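Local structure of amidohydrolase (3NUR) at residues Ile311-Asp316 and Glu340-Thr345. The protein is a putative metal-dependent amidohydrolase that probably hydrolyses carbon-nitrogen bonds, such as those of amides, in a substrate not yet identified. Numbering follows the deposited sequence. Where two conformers were deposited one is given.
Sequences ILYAAD and EKISYT. With CA (calcium ion), chain B.
I311 and Y313 of segment 311-316 meet I342 of helix 336-351 in the TIM barrel of an amidohydrolase, where a chain running to the metal centre passes beside the last long helix; L312 and I342 have the nearest CA atoms, 5.2 Å apart. The segment has no regular strand geometry, yet L312 shares backbone hydrogen bonding with I288, and Y313 with F27, which places it between strands 286-288 and 24-31, consistent with the position of the eighth strand of a (beta/alpha)8 barrel.

The apolar evidence centres on one methyl. I342 has a first torsion of -61°, which puts CG1 beside the backbone N and CG2 opposite that N, and this CG2 comes 4.1 Å from I311 CG2; the two isoleucines lie side by side and point the same way. That methyl also approaches the Y313 ring obliquely, 4.2 Å from CD1. I342 buries more area here than any other residue of the two segments, and F299 of helix 296-306 packs on both I311 and I342.

Polar contact across the interface goes through water. One water accepts from Y313 N at 3.0 Å and donates to I342 O at 2.7 Å, bridging two backbones that share no direct hydrogen bond. Y313 CB sits 3.6 Å from the same I342 O, while the ring leads its hydroxyl away to L325 O. I311 O is taken by N346 ND2, one turn further along the helix.

Within the helix, Y344 N and T345 N both bond to E340 O, from opposite faces of its carbonyl plane, and the second bond marks a wider pi-type turn.

At the far end of the segment, D316 joins E28, H30 and H192 round the calcium ion modelled in the crystal. Its carboxylate binds through OD1, 2.1 Å from the metal, whereas OD2 stays 3.5 Å from the ion and accepts a weak hydrogen bond from a calcium-bound water.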
loop_
_atom_site.group_PDB
_atom_site.type_symbol
_atom_site.label_atom_id
_atom_site.label_comp_id
_atom_site.label_asym_id
_atom_site.label_seq_id
_atom_site.Cartn_x
_atom_site.Cartn_y
_atom_site.Cartn_z
ATOM N N ILE A 311 -12.384 5.013 -0.865
ATOM C CA ILE A 311 -11.683 5.025 0.419
ATOM C C ILE A 311 -11.744 3.664 1.101
ATOM O O ILE A 311 -12.824 3.090 1.269
ATOM C CB ILE A 311 -12.197 6.177 1.340
ATOM C CG1 ILE A 311 -12.068 7.562 0.637
ATOM C CG2 ILE A 311 -11.493 6.175 2.706
ATOM C CD1 ILE A 311 -12.860 8.677 1.334
ATOM N N LEU A 312 -10.577 3.165 1.505
ATOM C CA LEU A 312 -10.449 1.900 2.233
ATOM C C LEU A 312 -9.908 2.190 3.621
ATOM O O LEU A 312 -9.311 3.235 3.818
ATOM C CB LEU A 312 -9.503 0.923 1.497
ATOM C CG LEU A 312 -9.881 0.533 0.076
ATOM C CD1 LEU A 312 -8.761 -0.297 -0.573
ATOM C CD2 LEU A 312 -11.215 -0.208 0.034
ATOM N N TYR A 313 -10.151 1.302 4.594
ATOM C CA TYR A 313 -9.687 1.512 5.960
ATOM C C TYR A 313 -8.347 0.815 6.195
ATOM O O TYR A 313 -8.022 -0.142 5.496
ATOM C CB TYR A 313 -10.775 1.069 6.955
ATOM C CG TYR A 313 -10.834 1.860 8.245
ATOM C CD1 TYR A 313 -10.533 3.220 8.270
ATOM C CD2 TYR A 313 -11.242 1.258 9.436
ATOM C CE1 TYR A 313 -10.637 3.966 9.448
ATOM C CE2 TYR A 313 -11.349 1.992 10.620
ATOM C CZ TYR A 313 -11.036 3.342 10.623
ATOM O OH TYR A 313 -11.123 4.060 11.794
ATOM N N ALA A 314 -7.537 1.346 7.109
ATOM C CA ALA A 314 -6.190 0.810 7.398
ATOM C C ALA A 314 -5.674 1.426 8.682
ATOM O O ALA A 314 -5.948 2.599 8.945
ATOM C CB ALA A 314 -5.229 1.133 6.255
ATOM N N ALA A 315 -4.896 0.656 9.460
ATOM C CA ALA A 315 -4.356 1.100 10.746
ATOM C C ALA A 315 -2.839 1.267 10.777
ATOM O O ALA A 315 -2.335 1.885 11.710
ATOM C CB ALA A 315 -4.736 0.085 11.830
ATOM N N ASP A 316 -2.111 0.640 9.834
ATOM C CA ASP A 316 -0.627 0.586 9.842
ATOM C C ASP A 316 -0.153 -0.243 11.061
ATOM O O ASP A 316 0.943 -0.035 11.604
ATOM C CB ASP A 316 0.035 1.989 9.781
ATOM C CG ASP A 316 1.428 1.963 9.190
ATOM O OD1 ASP A 316 1.767 0.958 8.501
ATOM O OD2 ASP A 316 2.228 2.905 9.484
ATOM N N GLU A 340 -20.381 2.055 6.136
ATOM C CA GLU A 340 -20.325 0.651 5.654
ATOM C C GLU A 340 -19.330 0.480 4.496
ATOM O O GLU A 340 -18.545 -0.481 4.496
ATOM C CB GLU A 340 -21.717 0.149 5.238
ATOM C CG GLU A 340 -22.667 -0.106 6.397
ATOM C CD GLU A 340 -24.072 -0.517 5.982
ATOM O OE1 GLU A 340 -24.205 -1.308 5.017
ATOM O OE2 GLU A 340 -25.042 -0.067 6.636
ATOM N N LYS A 341 -19.336 1.435 3.551
ATOM C CA LYS A 341 -18.443 1.430 2.387
ATOM C C LYS A 341 -16.967 1.468 2.803
ATOM O O LYS A 341 -16.176 0.610 2.379
ATOM C CB LYS A 341 -18.780 2.591 1.424
ATOM C CG LYS A 341 -20.059 2.362 0.627
ATOM C CD LYS A 341 -20.328 3.497 -0.353
ATOM C CE LYS A 341 -21.379 3.090 -1.356
ATOM N NZ LYS A 341 -21.629 4.170 -2.345
ATOM N N ILE A 342 -16.615 2.442 3.640
ATOM C CA ILE A 342 -15.233 2.593 4.113
ATOM C C ILE A 342 -14.818 1.422 4.993
ATOM O O ILE A 342 -13.704 0.919 4.832
ATOM C CB ILE A 342 -15.036 3.941 4.871
ATOM C CG1 ILE A 342 -15.326 5.139 3.962
ATOM C CG2 ILE A 342 -13.606 4.032 5.490
ATOM C CD1 ILE A 342 -15.526 6.454 4.839
ATOM N N SER A 343 -15.698 0.999 5.922
ATOM C CA SER A 343 -15.370 -0.076 6.850
ATOM C C SER A 343 -15.155 -1.422 6.156
ATOM O O SER A 343 -14.148 -2.094 6.430
ATOM C CB SER A 343 -16.442 -0.195 7.932
ATOM O OG SER A 343 -15.992 -0.944 9.048
ATOM N N TYR A 344 -16.096 -1.827 5.285
ATOM C CA TYR A 344 -16.035 -3.167 4.692
ATOM C C TYR A 344 -16.414 -3.316 3.222
ATOM O O TYR A 344 -15.788 -4.128 2.533
ATOM C CB TYR A 344 -17.015 -4.030 5.543
ATOM C CG TYR A 344 -16.898 -5.535 5.428
ATOM C CD1 TYR A 344 -16.244 -6.279 6.410
ATOM C CD2 TYR A 344 -17.553 -6.231 4.414
ATOM C CE1 TYR A 344 -16.158 -7.672 6.328
ATOM C CE2 TYR A 344 -17.460 -7.623 4.313
ATOM C CZ TYR A 344 -16.761 -8.339 5.273
ATOM O OH TYR A 344 -16.654 -9.706 5.185
ATOM N N THR A 345 -17.490 -2.655 2.766
ATOM C CA THR A 345 -18.011 -2.924 1.420
ATOM C C THR A 345 -17.122 -2.555 0.261
ATOM O O THR A 345 -17.052 -3.335 -0.687
ATOM C CB THR A 345 -19.494 -2.558 1.221
ATOM O OG1 THR A 345 -19.624 -1.160 1.019
ATOM C CG2 THR A 345 -20.415 -3.070 2.333
HETATM CA CA CA B . 2.815 0.929 6.650
HETATM O O HOH W 1 -11.922 -1.066 4.445
HETATM O O HOH W 2 3.230 3.041 7.010
HETATM O O HOH W 3 4.930 0.714 7.409
#